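Local coordinates for malonyl CoA-acyl carrier protein transacylase (Mycobacterium tuberculosis, PDB 2QC3), which transfers the malonyl group from malonyl-CoA to holo acyl carrier protein, supplying malonyl-ACP for fatty acid biosynthesis, at residues Q10-E15 / P62-A67; L69-E74 / V267-A272; G94-Y99 / G103-D108; T274-A279 / V286-V291. All coordinates share one frame; numbering follows the deposited sequence.

Contact 1. Residues Q10-E15 / P62-A67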
# COMPACT_ATOMS: atom_id res chain seq x y z
N GLN A 10 -0.65 4.27 -1.78
CA GLN A 10 -0.72 5.61 -2.37
C GLN A 10 -1.42 6.64 -1.49
O GLN A 10 -2.24 6.29 -0.62
CB GLN A 10 -1.41 5.56 -3.74
CG GLN A 10 -0.68 4.74 -4.79
CD GLN A 10 -1.35 4.79 -6.15
OE1 GLN A 10 -1.42 5.84 -6.79
NE2 GLN A 10 -1.86 3.66 -6.61
N GLY A 11 -1.10 7.91 -1.73
CA GLY A 11 -1.70 8.99 -0.97
C GLY A 11 -0.75 9.55 0.07
O GLY A 11 -0.99 10.63 0.62
N SER A 12 0.33 8.83 0.34
CA SER A 12 1.30 9.26 1.33
C SER A 12 2.56 9.87 0.72
O SER A 12 3.31 10.57 1.41
CB SER A 12 1.68 8.07 2.22
OG SER A 12 2.04 6.95 1.44
N GLN A 13 2.79 9.62 -0.56
CA GLN A 13 3.98 10.15 -1.23
C GLN A 13 4.04 11.67 -1.18
O GLN A 13 3.02 12.35 -1.27
CB GLN A 13 4.03 9.67 -2.68
CG GLN A 13 2.95 10.23 -3.61
CD GLN A 13 1.56 9.75 -3.29
OE1 GLN A 13 1.38 8.64 -2.78
NE2 GLN A 13 0.56 10.57 -3.59
N THR A 14 5.25 12.20 -1.03
CA THR A 14 5.48 13.64 -0.98
C THR A 14 6.84 13.98 -1.58
O THR A 14 7.77 13.18 -1.52
CB THR A 14 5.45 14.16 0.48
OG1 THR A 14 6.44 13.47 1.25
CG2 THR A 14 4.09 13.94 1.11
N GLU A 15 6.95 15.16 -2.18
CA GLU A 15 8.22 15.57 -2.78
C GLU A 15 9.37 15.49 -1.79
O GLU A 15 9.21 15.79 -0.60
CB GLU A 15 8.10 16.99 -3.35
CG GLU A 15 7.52 18.02 -2.40
CD GLU A 15 7.28 19.37 -3.07
OE1 GLU A 15 6.48 19.44 -4.03
OE2 GLU A 15 7.90 20.37 -2.64
N PRO A 62 5.89 2.91 -7.68
CA PRO A 62 7.24 2.39 -7.49
C PRO A 62 8.05 3.26 -6.53
O PRO A 62 8.95 2.78 -5.85
CB PRO A 62 7.81 2.40 -8.91
CG PRO A 62 7.15 3.59 -9.52
CD PRO A 62 5.72 3.45 -9.04
N LEU A 63 7.73 4.54 -6.49
CA LEU A 63 8.42 5.49 -5.62
C LEU A 63 8.12 5.14 -4.16
O LEU A 63 9.02 5.11 -3.32
CB LEU A 63 7.96 6.91 -5.95
CG LEU A 63 8.75 8.09 -5.38
CD1 LEU A 63 10.21 8.01 -5.83
CD2 LEU A 63 8.11 9.39 -5.87
N ILE A 64 6.85 4.89 -3.87
CA ILE A 64 6.44 4.53 -2.51
C ILE A 64 7.09 3.21 -2.09
O ILE A 64 7.59 3.10 -0.96
CB ILE A 64 4.91 4.41 -2.40
CG1 ILE A 64 4.28 5.79 -2.54
CG2 ILE A 64 4.52 3.78 -1.05
CD1 ILE A 64 2.77 5.77 -2.69
N VAL A 65 7.08 2.22 -2.97
CA VAL A 65 7.68 0.93 -2.67
C VAL A 65 9.19 1.12 -2.48
O VAL A 65 9.78 0.50 -1.60
CB VAL A 65 7.42 -0.11 -3.81
CG1 VAL A 65 8.28 -1.35 -3.59
CG2 VAL A 65 5.95 -0.51 -3.82
N ALA A 66 9.79 1.98 -3.30
CA ALA A 66 11.23 2.24 -3.20
C ALA A 66 11.59 2.85 -1.83
O ALA A 66 12.55 2.43 -1.19
CB ALA A 66 11.68 3.19 -4.32
N ALA A 67 10.80 3.82 -1.39
CA ALA A 67 11.03 4.47 -0.10
C ALA A 67 10.91 3.43 1.01
O ALA A 67 11.73 3.38 1.93
CB ALA A 67 10.01 5.58 0.12
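The flat amide of Gln13 meets Ile64 of helix 57-77 through its oxygen. Gln13 OE1 lies 3.2 Å from Ile64 CD1, and the methyl sits beyond the oxygen, not over a face of the amide. The same oxygen accepts a bond from Gly11 N at 2.8 Å, in the carbonyl plane and on a lone pair. That bond closes the loop on itself and fixes how the amide is turned. A bend at chi2 (-68°) brings the oxygen back over the loop. Gln13 CB adds a second touch, 3.9 Å from Ile64 CG1.

The tip of Ile64 is thus held between two glutamines. Its CD1 also packs 3.5 Å from Gln10 CA, and the two side chains cross at about a right angle. Gln10 CG is the side-chain atom nearest Ile64 CD1, at 4.2 Å; the amide lies beyond, with its OE1 bonded to Thr57 OG1.

Gln10 belongs to the GQGSQ sequence of the family. Its side chain is about 6 Å from that of Ser92, the active-site serine by similarity, and about 3 Å from a bound acetic acid. In FabD relatives the backbone N-H of this glutamine serves the oxyanion hole, and the same role is likely here. The loop follows strand 2-7 and lies over one side of helix 57-77. Another side of this helix, at Pro62 and Val65, packs on helix 107-125.

Contact 2. Residues L69-E74 / V267-A272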
# COMPACT_ATOMS: atom_id res chain seq x y z
N LEU A 69 11.28 0.09 0.89
CA LEU A 69 12.35 -0.88 0.91
C LEU A 69 13.71 -0.31 1.29
O LEU A 69 14.54 -1.03 1.84
CB LEU A 69 12.40 -1.61 -0.44
CG LEU A 69 11.04 -2.29 -0.75
CD1 LEU A 69 11.13 -3.13 -2.02
CD2 LEU A 69 10.62 -3.16 0.44
N LEU A 70 13.96 0.96 1.01
CA LEU A 70 15.24 1.56 1.41
C LEU A 70 15.33 1.44 2.93
O LEU A 70 16.36 1.05 3.48
CB LEU A 70 15.31 3.03 1.02
CG LEU A 70 15.60 3.39 -0.44
CD1 LEU A 70 15.50 4.89 -0.60
CD2 LEU A 70 16.99 2.90 -0.83
N ALA A 71 14.23 1.78 3.60
CA ALA A 71 14.14 1.73 5.05
C ALA A 71 14.30 0.29 5.52
O ALA A 71 15.02 0.01 6.48
CB ALA A 71 12.81 2.29 5.52
N HIS A 72 13.62 -0.62 4.83
CA HIS A 72 13.70 -2.03 5.18
C HIS A 72 15.11 -2.55 4.96
O HIS A 72 15.62 -3.36 5.74
CB HIS A 72 12.75 -2.87 4.34
CG HIS A 72 13.03 -4.33 4.41
ND1 HIS A 72 12.80 -5.08 5.55
CD2 HIS A 72 13.57 -5.19 3.51
CE1 HIS A 72 13.18 -6.32 5.35
NE2 HIS A 72 13.65 -6.42 4.12
N GLN A 73 15.73 -2.09 3.87
CA GLN A 73 17.09 -2.50 3.54
C GLN A 73 18.03 -2.10 4.66
O GLN A 73 18.82 -2.91 5.14
CB GLN A 73 17.54 -1.82 2.24
CG GLN A 73 16.88 -2.35 0.99
CD GLN A 73 17.17 -3.81 0.77
OE1 GLN A 73 16.75 -4.66 1.56
NE2 GLN A 73 17.88 -4.12 -0.31
N GLU A 74 17.94 -0.84 5.08
CA GLU A 74 18.79 -0.34 6.15
C GLU A 74 18.47 -1.06 7.45
O GLU A 74 19.36 -1.38 8.23
CB GLU A 74 18.59 1.16 6.33
CG GLU A 74 19.50 1.77 7.38
CD GLU A 74 20.98 1.56 7.08
OE1 GLU A 74 21.81 1.96 7.92
OE2 GLU A 74 21.32 0.99 6.02
N VAL A 267 5.11 -0.98 13.60
CA VAL A 267 6.08 -0.17 12.89
C VAL A 267 5.54 0.09 11.50
O VAL A 267 5.24 -0.85 10.75
CB VAL A 267 7.45 -0.88 12.77
CG1 VAL A 267 8.44 0.03 12.05
CG2 VAL A 267 7.97 -1.26 14.15
N GLU A 268 5.38 1.36 11.16
CA GLU A 268 4.89 1.72 9.84
C GLU A 268 6.08 2.29 9.09
O GLU A 268 6.77 3.18 9.58
CB GLU A 268 3.76 2.75 9.91
CG GLU A 268 3.44 3.42 8.56
CD GLU A 268 2.09 4.13 8.53
OE1 GLU A 268 1.64 4.62 9.59
OE2 GLU A 268 1.49 4.22 7.44
N PHE A 269 6.32 1.74 7.91
CA PHE A 269 7.42 2.17 7.07
C PHE A 269 7.06 3.42 6.28
O PHE A 269 5.89 3.74 6.11
CB PHE A 269 7.82 1.05 6.12
CG PHE A 269 8.54 -0.08 6.78
CD1 PHE A 269 7.89 -0.92 7.67
CD2 PHE A 269 9.89 -0.30 6.52
CE1 PHE A 269 8.56 -1.95 8.29
CE2 PHE A 269 10.57 -1.34 7.14
CZ PHE A 269 9.91 -2.16 8.03
N PRO A 270 8.08 4.16 5.80
CA PRO A 270 7.83 5.37 5.02
C PRO A 270 7.42 5.05 3.58
O PRO A 270 7.69 3.96 3.08
CB PRO A 270 9.17 6.11 5.08
CG PRO A 270 10.15 4.99 5.18
CD PRO A 270 9.50 4.09 6.20
N PRO A 271 6.72 5.98 2.91
CA PRO A 271 6.34 7.27 3.49
C PRO A 271 5.18 7.07 4.46
O PRO A 271 4.04 6.86 4.05
CB PRO A 271 5.95 8.09 2.26
CG PRO A 271 5.39 7.04 1.33
CD PRO A 271 6.39 5.92 1.48
N ALA A 272 5.49 7.13 5.76
CA ALA A 272 4.49 6.95 6.81
C ALA A 272 3.18 7.63 6.46
O ALA A 272 3.16 8.79 6.03
CB ALA A 272 5.02 7.49 8.12
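Phe269 and Pro270 press on Ala71 and His72 where the parallel sheet of the larger, hydrolase-like subdomain meets helix 57-77. Strand 263-268 ends just before them, and the chain turns into a loop that passes along the helix. Phe269 still bonds through its backbone to Leu6 of the neighbouring strand 2-7.

The first kind of contact is aliphatic. Ala71 CB points at the loop and lies 3.8 Å from Pro270 CG. Pro270 CD is just as near, so the methyl meets one side of the pyrrolidine ring. The small alanine lets the helix come close: Ala71 CA and Phe269 CA are 7.0 Å apart.

One polar link accompanies it. Pro270 O is bonded to Thr68 OG1, which ties the loop to the helix one turn before Ala71.

The third kind is aromatic against aliphatic. The Phe269 ring stands beside the helix, with CG anti to its own carbonyl carbon (chi1 -74°). Ala71 CB reaches Phe269 CD2 obliquely, at 4.0 Å. The ring also touches Thr68 and Leu75 of the same helix and Leu5 of the sheet, which makes it a wedge between the two layers. The imidazole of His72 leads away, and the residue touches through its CA and CB: Phe269 CE2 is 3.8 Å from His72 CA, which lies at the ring edge, near its plane.

Contact 3. Residues G94-Y99 / G103-D108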
# COMPACT_ATOMS: atom_id res chain seq x y z
N GLY A 94 1.22 -0.96 -1.26
CA GLY A 94 2.12 -1.31 -0.17
C GLY A 94 2.32 -2.81 -0.05
O GLY A 94 3.30 -3.28 0.51
N GLU A 95 1.37 -3.59 -0.56
CA GLU A 95 1.53 -5.04 -0.49
C GLU A 95 2.80 -5.53 -1.19
O GLU A 95 3.42 -6.50 -0.74
CB GLU A 95 0.33 -5.75 -1.10
CG GLU A 95 -0.95 -5.57 -0.29
CD GLU A 95 -1.89 -6.74 -0.46
OE1 GLU A 95 -2.19 -7.41 0.55
OE2 GLU A 95 -2.32 -6.99 -1.61
N ILE A 96 3.19 -4.88 -2.28
CA ILE A 96 4.39 -5.31 -3.00
C ILE A 96 5.62 -5.16 -2.10
O ILE A 96 6.48 -6.04 -2.07
CB ILE A 96 4.60 -4.49 -4.31
CG1 ILE A 96 3.51 -4.88 -5.33
CG2 ILE A 96 5.97 -4.76 -4.90
CD1 ILE A 96 3.53 -4.06 -6.62
N ALA A 97 5.68 -4.05 -1.37
CA ALA A 97 6.77 -3.81 -0.44
C ALA A 97 6.68 -4.83 0.70
O ALA A 97 7.69 -5.38 1.13
CB ALA A 97 6.68 -2.38 0.11
N ALA A 98 5.46 -5.08 1.17
CA ALA A 98 5.24 -6.05 2.24
C ALA A 98 5.75 -7.42 1.81
O ALA A 98 6.33 -8.16 2.61
CB ALA A 98 3.76 -6.13 2.59
N TYR A 99 5.51 -7.77 0.55
CA TYR A 99 5.96 -9.05 0.02
C TYR A 99 7.48 -9.15 0.07
O TYR A 99 8.03 -10.19 0.43
CB TYR A 99 5.47 -9.23 -1.42
CG TYR A 99 4.08 -9.79 -1.53
CD1 TYR A 99 3.09 -9.41 -0.63
CD2 TYR A 99 3.74 -10.69 -2.54
CE1 TYR A 99 1.80 -9.90 -0.73
CE2 TYR A 99 2.45 -11.20 -2.65
CZ TYR A 99 1.48 -10.80 -1.74
OH TYR A 99 0.21 -11.29 -1.82
N GLY A 103 10.06 -11.48 2.38
CA GLY A 103 10.90 -12.37 1.59
C GLY A 103 10.31 -13.12 0.41
O GLY A 103 10.92 -14.06 -0.10
N VAL A 104 9.14 -12.70 -0.07
CA VAL A 104 8.53 -13.38 -1.20
C VAL A 104 9.19 -12.98 -2.51
O VAL A 104 9.34 -13.80 -3.41
CB VAL A 104 7.02 -13.09 -1.26
CG1 VAL A 104 6.41 -13.67 -2.53
CG2 VAL A 104 6.34 -13.69 -0.04
N ILE A 105 9.60 -11.71 -2.60
CA ILE A 105 10.24 -11.19 -3.81
C ILE A 105 11.41 -10.28 -3.46
O ILE A 105 11.44 -9.66 -2.39
CB ILE A 105 9.23 -10.38 -4.67
CG1 ILE A 105 8.59 -9.28 -3.83
CG2 ILE A 105 8.17 -11.31 -5.26
CD1 ILE A 105 7.57 -8.43 -4.59
N ALA A 106 12.38 -10.19 -4.38
CA ALA A 106 13.55 -9.34 -4.18
C ALA A 106 13.13 -7.88 -4.29
O ALA A 106 12.16 -7.56 -4.98
CB ALA A 106 14.62 -9.66 -5.24
N ALA A 107 13.87 -6.99 -3.62
CA ALA A 107 13.56 -5.56 -3.63
C ALA A 107 13.57 -4.94 -5.03
O ALA A 107 12.70 -4.15 -5.37
CB ALA A 107 14.53 -4.80 -2.72
N ASP A 108 14.57 -5.30 -5.83
CA ASP A 108 14.65 -4.76 -7.18
C ASP A 108 13.45 -5.21 -8.00
O ASP A 108 12.88 -4.42 -8.75
CB ASP A 108 15.97 -5.17 -7.85
CG ASP A 108 16.09 -6.66 -8.07
OD1 ASP A 108 15.58 -7.45 -7.25
OD2 ASP A 108 16.72 -7.05 -9.08
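Tyr99 and Val104 lie side by side and point the same way, both just where helix 94-101 ends. Tyr99 CD2 is 4.0 Å from Val104 CG1, which approaches the ring obliquely. Val104 holds CG1 anti to its backbone N, and this turns the methyl along the tyrosine.

Ile105 packs on the stem of Tyr99, next to Val104. Its CG1 stands between the backbone N and the carbonyl carbon (chi1 55°), and the chain then runs straight out to CD1. Ile105 CD1 lies 3.9 Å from Tyr99 CB. It also reaches the previous turn, 3.6 Å from Ile96 O and 4.0 Å from Ile96 CG2, with the two isoleucines crossing at a slant. Met238 of helix 234-243 touches Tyr99, Val104 and Ile105 together and covers this cluster.

The backbone makes a Schellman motif. Val104 N bonds to Tyr99 O at 2.8 Å, with an N-H...O angle of 155° and the donor tilted 28° from the carbonyl plane. Gly103 N bonds to Ala100 O. Gly103 is the C-prime residue, and its positive phi suits glycine. The chain turns sharply here before helix 107-125 begins. Helix 94-101 follows the probable nucleophile elbow at Ser92, the active-site serine by similarity. The turn closes its far end.

The contact is mostly apolar, with one backbone bond across it, Val104 N to Tyr99 O. The buried polar end of the tyrosine is also satisfied, since Tyr99 OH bonds to Ala237 O. The helix therefore ends without leaving Tyr99 O or that hydroxyl unpaired.

Contact 4. Residues T274-A279 / V286-V291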
# COMPACT_ATOMS: atom_id res chain seq x y z
N THR A 274 -1.23 6.65 7.44
CA THR A 274 -2.22 6.56 8.50
C THR A 274 -2.42 5.14 9.01
O THR A 274 -3.26 4.90 9.87
CB THR A 274 -3.58 7.09 8.01
OG1 THR A 274 -4.06 6.25 6.95
CG2 THR A 274 -3.45 8.52 7.48
N LEU A 275 -1.64 4.19 8.50
CA LEU A 275 -1.80 2.80 8.93
C LEU A 275 -1.57 2.62 10.43
O LEU A 275 -2.29 1.87 11.09
CB LEU A 275 -0.85 1.88 8.15
CG LEU A 275 -0.99 1.96 6.62
CD1 LEU A 275 -0.13 0.88 5.97
CD2 LEU A 275 -2.45 1.81 6.24
N SER A 276 -0.57 3.31 10.96
CA SER A 276 -0.26 3.23 12.38
C SER A 276 -1.49 3.61 13.20
O SER A 276 -1.89 2.88 14.12
CB SER A 276 0.90 4.17 12.71
OG SER A 276 2.12 3.69 12.20
N GLY A 277 -2.09 4.75 12.87
CA GLY A 277 -3.27 5.22 13.58
C GLY A 277 -4.44 4.26 13.45
O GLY A 277 -5.16 4.01 14.42
N ILE A 278 -4.66 3.74 12.25
CA ILE A 278 -5.75 2.80 12.04
C ILE A 278 -5.48 1.54 12.87
O ILE A 278 -6.37 1.07 13.57
CB ILE A 278 -5.90 2.40 10.55
CG1 ILE A 278 -6.64 3.49 9.78
CG2 ILE A 278 -6.71 1.12 10.43
CD1 ILE A 278 -6.12 4.89 10.01
N ALA A 279 -4.25 1.04 12.81
CA ALA A 279 -3.87 -0.16 13.55
C ALA A 279 -3.98 0.01 15.07
O ALA A 279 -4.26 -0.95 15.79
CB ALA A 279 -2.45 -0.57 13.18
N VAL A 286 -0.84 -0.86 22.37
CA VAL A 286 0.33 -1.25 21.59
C VAL A 286 1.03 -0.01 21.04
O VAL A 286 0.44 0.77 20.30
CB VAL A 286 -0.07 -2.16 20.40
CG1 VAL A 286 1.18 -2.62 19.65
CG2 VAL A 286 -0.87 -3.35 20.90
N PRO A 287 2.30 0.17 21.39
CA PRO A 287 3.04 1.34 20.90
C PRO A 287 3.32 1.23 19.40
O PRO A 287 3.57 0.14 18.87
CB PRO A 287 4.32 1.32 21.73
CG PRO A 287 4.53 -0.15 21.97
CD PRO A 287 3.14 -0.63 22.31
N ALA A 288 3.27 2.37 18.71
CA ALA A 288 3.51 2.41 17.28
C ALA A 288 4.68 3.34 16.98
O ALA A 288 4.97 4.27 17.74
CB ALA A 288 2.26 2.90 16.56
N ARG A 289 5.36 3.07 15.87
CA ARG A 289 6.49 3.88 15.45
C ARG A 289 6.35 4.23 13.97
O ARG A 289 6.24 3.34 13.12
CB ARG A 289 7.80 3.12 15.69
CG ARG A 289 8.18 2.97 17.15
CD ARG A 289 8.53 4.32 17.78
NE ARG A 289 8.96 4.19 19.17
CZ ARG A 289 9.33 5.20 19.94
NH1 ARG A 289 9.31 6.44 19.47
NH2 ARG A 289 9.71 4.98 21.20
N ALA A 290 6.36 5.52 13.68
CA ALA A 290 6.25 6.01 12.32
C ALA A 290 7.64 6.30 11.78
O ALA A 290 8.26 7.29 12.17
CB ALA A 290 5.40 7.28 12.29
N VAL A 291 8.12 5.44 10.89
CA VAL A 291 9.45 5.63 10.32
C VAL A 291 9.45 6.63 9.18
O VAL A 291 8.96 6.35 8.09
CB VAL A 291 10.03 4.29 9.81
CG1 VAL A 291 11.42 4.52 9.22
CG2 VAL A 291 10.10 3.29 10.95
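Ser276 of helix 275-282 faces Ala288 of strand 288-290. Its CA is the nearest of the helix to the strand, 6.2 Å from Ala288 CA. From there the side chain points toward the strand. The methyl of Ala288 comes up to the flank of Ser276 CB, with 4.3 Å between the two CB atoms. This is a loose touch between small groups.

The next atom is the hydroxyl. Ser276 OG is anti to its own carbonyl carbon (chi1 -71°), which swings it along the strand beyond Ala288. There Ser276 OG passes Arg289 O at 4.2 Å, too far for a bond. Its polar partner is Glu268 OE1, at the end of the adjoining strand.

These elements form a beta-alpha-beta unit: strand 263-268, helix 275-282, strand 288-290. The two strands run parallel as neighbours, and the helix packs over one face of the pair. The glutamate links all three parts. Its backbone bonds to Arg289 and Val291 of the outer segment. Its carboxylate takes the serine hydroxyl through OE1, and OE2 makes a weak bond to Leu275 N in the first turn of the helix.

Ala288 also touches Ile266 on the inner strand, on the face of the sheet that the helix covers. Arg289 comes next on the strand and points away from the helix. Its carbonyl is used within the sheet, by Glu268 N, while Arg289 NH2 forms a salt bridge with Glu299.

In the fold
Contacts 1, 2 and 3 cluster around helix 57-77. Contacts 1 and 2 both use it, with centres about 11 Å apart, and contact 3 lies against it, its centre about 12 Å from that of contact 2. Contact 4 is peripheral: its centre is about 13, 17 and 20 Å from those of contacts 2, 1 and 3. It is joined to contact 2 through strand 263-268, next to strand 288-290 in the parallel sheet. Along the chain, contact 1 closes before contact 2 opens. Contact 3 is nested inside the loop that contact 2 closes, and contact 4 follows last. Early and late parts of the chain thus build one subdomain, with the active-site side nearest contact 1.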